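Local coordinates for protein toll-like receptor 13 (Mus musculus, PDB 4Z0C) that recognises bacterial 23S ribosomal RNA through its leucine-rich-repeat ectodomain and signals through MYD88 and TRAF6 to activate NF-kappa-B, at residues I13-T24 against Y36-I47. Residues are numbered along the deposited sequence; the frame is centred on the assembly and turned at random.
Sequences IHHVLCIRKKIT and YTTHLNLTHNEI. With NAG (2-acetamido-2-deoxy-beta-D-glucopyranose), chain E; NAG (2-acetamido-2-deoxy-beta-D-glucopyranose), chain B; nucleotides of chain C.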
# COMPACT_ATOMS: atom_id res chain seq x y z
N ILE A 13 -1.36 -7.69 -36.27
CA ILE A 13 -0.12 -8.24 -36.87
C ILE A 13 0.73 -7.21 -37.66
O ILE A 13 1.93 -7.40 -37.87
CB ILE A 13 -0.39 -9.50 -37.79
CG1 ILE A 13 -1.31 -9.16 -38.97
CG2 ILE A 13 -0.97 -10.67 -37.00
CD1 ILE A 13 -1.44 -10.30 -40.00
N HIS A 14 0.11 -6.12 -38.11
CA HIS A 14 0.83 -5.09 -38.88
C HIS A 14 1.67 -4.14 -38.00
O HIS A 14 2.41 -3.29 -38.51
CB HIS A 14 -0.17 -4.26 -39.70
CG HIS A 14 -1.02 -5.09 -40.61
ND1 HIS A 14 -2.30 -5.47 -40.29
CD2 HIS A 14 -0.75 -5.65 -41.82
CE1 HIS A 14 -2.80 -6.21 -41.26
NE2 HIS A 14 -1.88 -6.34 -42.20
N HIS A 15 1.56 -4.28 -36.68
CA HIS A 15 2.34 -3.44 -35.77
C HIS A 15 3.50 -4.23 -35.19
O HIS A 15 3.30 -5.32 -34.64
CB HIS A 15 1.45 -2.88 -34.65
CG HIS A 15 0.43 -1.90 -35.13
ND1 HIS A 15 0.03 -0.81 -34.38
CD2 HIS A 15 -0.27 -1.83 -36.28
CE1 HIS A 15 -0.88 -0.12 -35.05
NE2 HIS A 15 -1.07 -0.71 -36.21
N VAL A 16 4.71 -3.70 -35.30
CA VAL A 16 5.89 -4.42 -34.81
C VAL A 16 6.66 -3.61 -33.77
O VAL A 16 6.94 -2.44 -33.99
CB VAL A 16 6.83 -4.84 -35.98
CG1 VAL A 16 8.11 -5.48 -35.46
CG2 VAL A 16 6.11 -5.79 -36.90
N LEU A 17 7.01 -4.25 -32.66
CA LEU A 17 7.68 -3.58 -31.55
C LEU A 17 9.07 -4.17 -31.32
O LEU A 17 9.22 -5.36 -31.21
CB LEU A 17 6.86 -3.78 -30.27
CG LEU A 17 5.37 -3.45 -30.34
CD1 LEU A 17 4.62 -4.27 -29.29
CD2 LEU A 17 5.14 -1.96 -30.14
N CYS A 18 10.08 -3.31 -31.21
CA CYS A 18 11.45 -3.76 -30.93
C CYS A 18 12.01 -2.78 -29.91
O CYS A 18 12.99 -2.07 -30.17
CB CYS A 18 12.33 -3.71 -32.19
SG CYS A 18 11.51 -4.11 -33.70
N ILE A 19 11.38 -2.75 -28.74
CA ILE A 19 11.64 -1.73 -27.74
C ILE A 19 12.58 -2.21 -26.63
O ILE A 19 12.36 -3.27 -26.03
CB ILE A 19 10.30 -1.18 -27.20
CG1 ILE A 19 9.61 -0.39 -28.32
CG2 ILE A 19 10.50 -0.28 -25.99
CD1 ILE A 19 8.14 -0.58 -28.38
N ARG A 20 13.63 -1.44 -26.37
CA ARG A 20 14.56 -1.73 -25.27
C ARG A 20 15.22 -3.09 -25.48
O ARG A 20 15.23 -3.94 -24.59
CB ARG A 20 13.85 -1.64 -23.91
CG ARG A 20 14.73 -1.26 -22.74
CD ARG A 20 14.01 -1.47 -21.40
NE ARG A 20 13.46 -2.82 -21.31
CZ ARG A 20 12.16 -3.12 -21.36
NH1 ARG A 20 11.24 -2.17 -21.47
NH2 ARG A 20 11.79 -4.39 -21.29
N LYS A 21 15.78 -3.29 -26.67
CA LYS A 21 16.43 -4.55 -26.98
C LYS A 21 17.93 -4.37 -27.21
O LYS A 21 18.57 -5.26 -27.76
CB LYS A 21 15.80 -5.19 -28.22
CG LYS A 21 14.30 -5.45 -28.15
CD LYS A 21 13.90 -6.35 -26.98
CE LYS A 21 12.39 -6.58 -26.98
NZ LYS A 21 11.80 -6.61 -25.61
N LYS A 22 18.47 -3.22 -26.81
CA LYS A 22 19.90 -2.94 -26.99
C LYS A 22 20.34 -3.10 -28.45
O LYS A 22 21.49 -3.44 -28.74
CB LYS A 22 20.75 -3.86 -26.12
CG LYS A 22 20.97 -3.38 -24.69
CD LYS A 22 21.16 -4.56 -23.76
CE LYS A 22 21.69 -4.13 -22.42
NZ LYS A 22 23.12 -3.74 -22.56
N ILE A 23 19.41 -2.84 -29.37
CA ILE A 23 19.67 -2.98 -30.79
C ILE A 23 20.71 -1.97 -31.24
O ILE A 23 20.62 -0.77 -30.94
CB ILE A 23 18.38 -2.80 -31.61
CG1 ILE A 23 17.44 -3.99 -31.37
CG2 ILE A 23 18.70 -2.65 -33.10
CD1 ILE A 23 16.04 -3.78 -31.93
N THR A 24 21.70 -2.45 -31.97
CA THR A 24 22.76 -1.58 -32.42
C THR A 24 22.88 -1.59 -33.94
O THR A 24 23.31 -0.61 -34.54
CB THR A 24 24.09 -1.96 -31.76
OG1 THR A 24 25.07 -0.98 -32.11
CG2 THR A 24 24.55 -3.32 -32.23
N TYR A 36 4.41 -7.15 -44.76
CA TYR A 36 3.12 -6.47 -44.59
C TYR A 36 3.08 -5.50 -43.39
O TYR A 36 2.03 -4.95 -43.04
CB TYR A 36 1.96 -7.48 -44.52
CG TYR A 36 2.07 -8.49 -43.40
CD1 TYR A 36 1.98 -8.10 -42.06
CD2 TYR A 36 2.20 -9.85 -43.67
CE1 TYR A 36 2.06 -9.02 -41.02
CE2 TYR A 36 2.28 -10.78 -42.63
CZ TYR A 36 2.22 -10.36 -41.32
OH TYR A 36 2.30 -11.26 -40.28
N THR A 37 4.23 -5.30 -42.75
CA THR A 37 4.35 -4.44 -41.58
C THR A 37 4.03 -2.98 -41.90
O THR A 37 4.69 -2.36 -42.73
CB THR A 37 5.76 -4.56 -40.97
OG1 THR A 37 5.97 -5.91 -40.53
CG2 THR A 37 5.94 -3.64 -39.78
N THR A 38 3.03 -2.41 -41.22
CA THR A 38 2.69 -1.01 -41.43
C THR A 38 3.23 -0.09 -40.35
O THR A 38 3.59 1.05 -40.64
CB THR A 38 1.18 -0.79 -41.64
OG1 THR A 38 0.47 -1.08 -40.44
CG2 THR A 38 0.67 -1.71 -42.76
N HIS A 39 3.29 -0.57 -39.11
CA HIS A 39 3.84 0.22 -38.00
C HIS A 39 5.04 -0.47 -37.37
O HIS A 39 4.96 -1.64 -36.94
CB HIS A 39 2.80 0.47 -36.90
CG HIS A 39 1.61 1.26 -37.35
ND1 HIS A 39 0.72 0.81 -38.29
CD2 HIS A 39 1.17 2.48 -36.97
CE1 HIS A 39 -0.23 1.71 -38.48
NE2 HIS A 39 0.03 2.74 -37.70
N LEU A 40 6.16 0.24 -37.29
CA LEU A 40 7.38 -0.32 -36.75
C LEU A 40 7.92 0.62 -35.69
O LEU A 40 8.18 1.77 -35.98
CB LEU A 40 8.42 -0.50 -37.85
CG LEU A 40 9.81 -1.01 -37.42
CD1 LEU A 40 9.72 -2.39 -36.72
CD2 LEU A 40 10.74 -1.07 -38.63
N ASN A 41 8.06 0.14 -34.45
CA ASN A 41 8.53 0.99 -33.36
C ASN A 41 9.87 0.52 -32.81
O ASN A 41 9.94 -0.52 -32.16
CB ASN A 41 7.47 1.09 -32.23
CG ASN A 41 7.80 2.18 -31.20
OD1 ASN A 41 8.96 2.60 -31.12
ND2 ASN A 41 6.80 2.68 -30.44
N LEU A 42 10.93 1.29 -33.04
CA LEU A 42 12.25 0.89 -32.57
C LEU A 42 12.78 1.83 -31.48
O LEU A 42 13.99 2.01 -31.33
CB LEU A 42 13.25 0.82 -33.72
CG LEU A 42 13.09 -0.37 -34.68
CD1 LEU A 42 13.24 0.02 -36.14
CD2 LEU A 42 14.11 -1.44 -34.32
N THR A 43 11.86 2.40 -30.71
CA THR A 43 12.20 3.29 -29.60
C THR A 43 13.07 2.61 -28.55
O THR A 43 12.89 1.42 -28.27
CB THR A 43 10.92 3.80 -28.92
OG1 THR A 43 10.08 4.41 -29.92
CG2 THR A 43 11.23 4.81 -27.79
N HIS A 44 14.03 3.36 -28.01
CA HIS A 44 14.83 2.94 -26.86
C HIS A 44 15.82 1.82 -27.22
O HIS A 44 15.74 0.72 -26.71
CB HIS A 44 13.91 2.57 -25.67
CG HIS A 44 14.59 2.52 -24.34
ND1 HIS A 44 15.96 2.66 -24.18
CD2 HIS A 44 14.09 2.37 -23.09
CE1 HIS A 44 16.27 2.57 -22.90
NE2 HIS A 44 15.15 2.41 -22.21
N ASN A 45 16.74 2.15 -28.13
CA ASN A 45 17.82 1.24 -28.52
C ASN A 45 19.12 2.03 -28.72
O ASN A 45 19.18 3.19 -28.34
CB ASN A 45 17.44 0.43 -29.77
CG ASN A 45 16.37 -0.61 -29.48
OD1 ASN A 45 16.65 -1.66 -28.91
ND2 ASN A 45 15.13 -0.31 -29.88
N GLU A 46 20.14 1.45 -29.35
CA GLU A 46 21.43 2.13 -29.48
C GLU A 46 21.87 2.23 -30.94
O GLU A 46 23.07 2.19 -31.25
CB GLU A 46 22.50 1.41 -28.65
CG GLU A 46 21.98 0.75 -27.37
CD GLU A 46 23.01 -0.14 -26.68
OE1 GLU A 46 24.21 0.00 -26.98
OE2 GLU A 46 22.61 -0.99 -25.84
N ILE A 47 20.89 2.36 -31.84
CA ILE A 47 21.14 2.55 -33.27
C ILE A 47 21.91 3.85 -33.54
O ILE A 47 21.56 4.91 -33.01
CB ILE A 47 19.81 2.59 -34.05
CG1 ILE A 47 19.05 1.26 -33.86
CG2 ILE A 47 20.05 2.90 -35.52
CD1 ILE A 47 17.57 1.35 -34.16
C1 NAG E . 5.51 2.05 -30.41
C2 NAG E . 4.85 2.59 -29.11
C3 NAG E . 3.36 2.30 -29.10
C4 NAG E . 2.72 2.85 -30.35
C5 NAG E . 3.39 2.12 -31.50
C6 NAG E . 2.74 2.44 -32.84
C7 NAG E . 6.39 2.53 -27.22
C8 NAG E . 6.76 1.85 -25.92
N2 NAG E . 5.37 2.01 -27.90
O3 NAG E . 2.77 2.81 -27.93
O4 NAG E . 1.33 2.63 -30.36
O5 NAG E . 4.75 2.50 -31.51
O6 NAG E . 3.61 2.07 -33.89
O7 NAG E . 7.03 3.48 -27.65
C1 NAG B . 0.30 3.45 -29.73
C2 NAG B . -1.00 3.51 -30.51
C3 NAG B . -2.11 4.18 -29.68
C4 NAG B . -2.26 3.53 -28.30
C5 NAG B . -0.89 3.54 -27.62
C6 NAG B . -0.89 2.75 -26.32
C7 NAG B . -0.71 3.55 -32.97
C8 NAG B . -0.37 4.40 -34.17
N2 NAG B . -0.77 4.19 -31.78
O3 NAG B . -3.31 4.08 -30.39
O4 NAG B . -3.29 4.10 -27.48
O5 NAG B . 0.11 2.93 -28.42
O6 NAG B . 0.46 2.70 -25.91
O7 NAG B . -0.93 2.33 -33.10
P A C 6 -1.86 -4.39 -23.95
OP1 A C 6 -2.60 -3.10 -23.94
OP2 A C 6 -2.68 -5.61 -24.07
O5' A C 6 -0.76 -4.31 -25.10
C5' A C 6 0.18 -5.37 -25.32
C4' A C 6 1.51 -4.84 -25.79
O4' A C 6 1.32 -4.10 -27.04
C3' A C 6 2.19 -3.86 -24.84
O3' A C 6 3.59 -3.96 -25.04
C2' A C 6 1.70 -2.51 -25.35
O2' A C 6 2.52 -1.42 -25.01
C1' A C 6 1.68 -2.73 -26.86
N9 A C 6 0.68 -1.95 -27.60
C8 A C 6 -0.57 -1.55 -27.18
N7 A C 6 -1.26 -0.92 -28.11
C5 A C 6 -0.43 -0.93 -29.23
C6 A C 6 -0.58 -0.44 -30.54
N6 A C 6 -1.67 0.19 -30.97
N1 A C 6 0.44 -0.62 -31.41
C2 A C 6 1.54 -1.26 -30.97
N3 A C 6 1.80 -1.77 -29.77
C4 A C 6 0.77 -1.57 -28.93
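The N-terminal cap meets the first leucine-rich repeat here. Strands 15-17 and 39-41 run parallel, with Val16 N hydrogen-bonded to His39 O and Asn41 N to Val16 O. On the concave face the His15 and His39 rings form an offset stack, centroids 3.9 Å apart and planes at 22°. In both, CG is anti to the carbonyl carbon (chi1 -67° and -62°), which points the two rings the same way off the sheet. His15 ND1 donates to N1 of RNA base A6 of chain C at 3.0 Å, and Leu17 CD2 touches N3 of that base. Asn41 ND2 carries the glycan. On the opposite side of the strands, facing the hydrophobic core, Val16 CG1 packs on Leu40 CD1 and Cys18 CB on Leu42 CD2 (3.6 Å); Cys18 is disulfide-bonded to Cys6. Past the strands, Arg20 CG lies over the His44 ring, and Arg20 NH2 pairs with an RNA phosphate. The Asn45 amide ties the first repeat to the cap. Its ND2 donates to Cys18 O (2.8 Å) and to Leu42 O. Its OD1 accepts from Lys21 N (2.9 Å) and Ile23 N (3.0 Å) on opposite faces of the amide plane. Buried Asn45, hydrogen-bonded to the preceding cap segment, is the consensus asparagine of the LxxLxLxxNxL leucine-rich repeat.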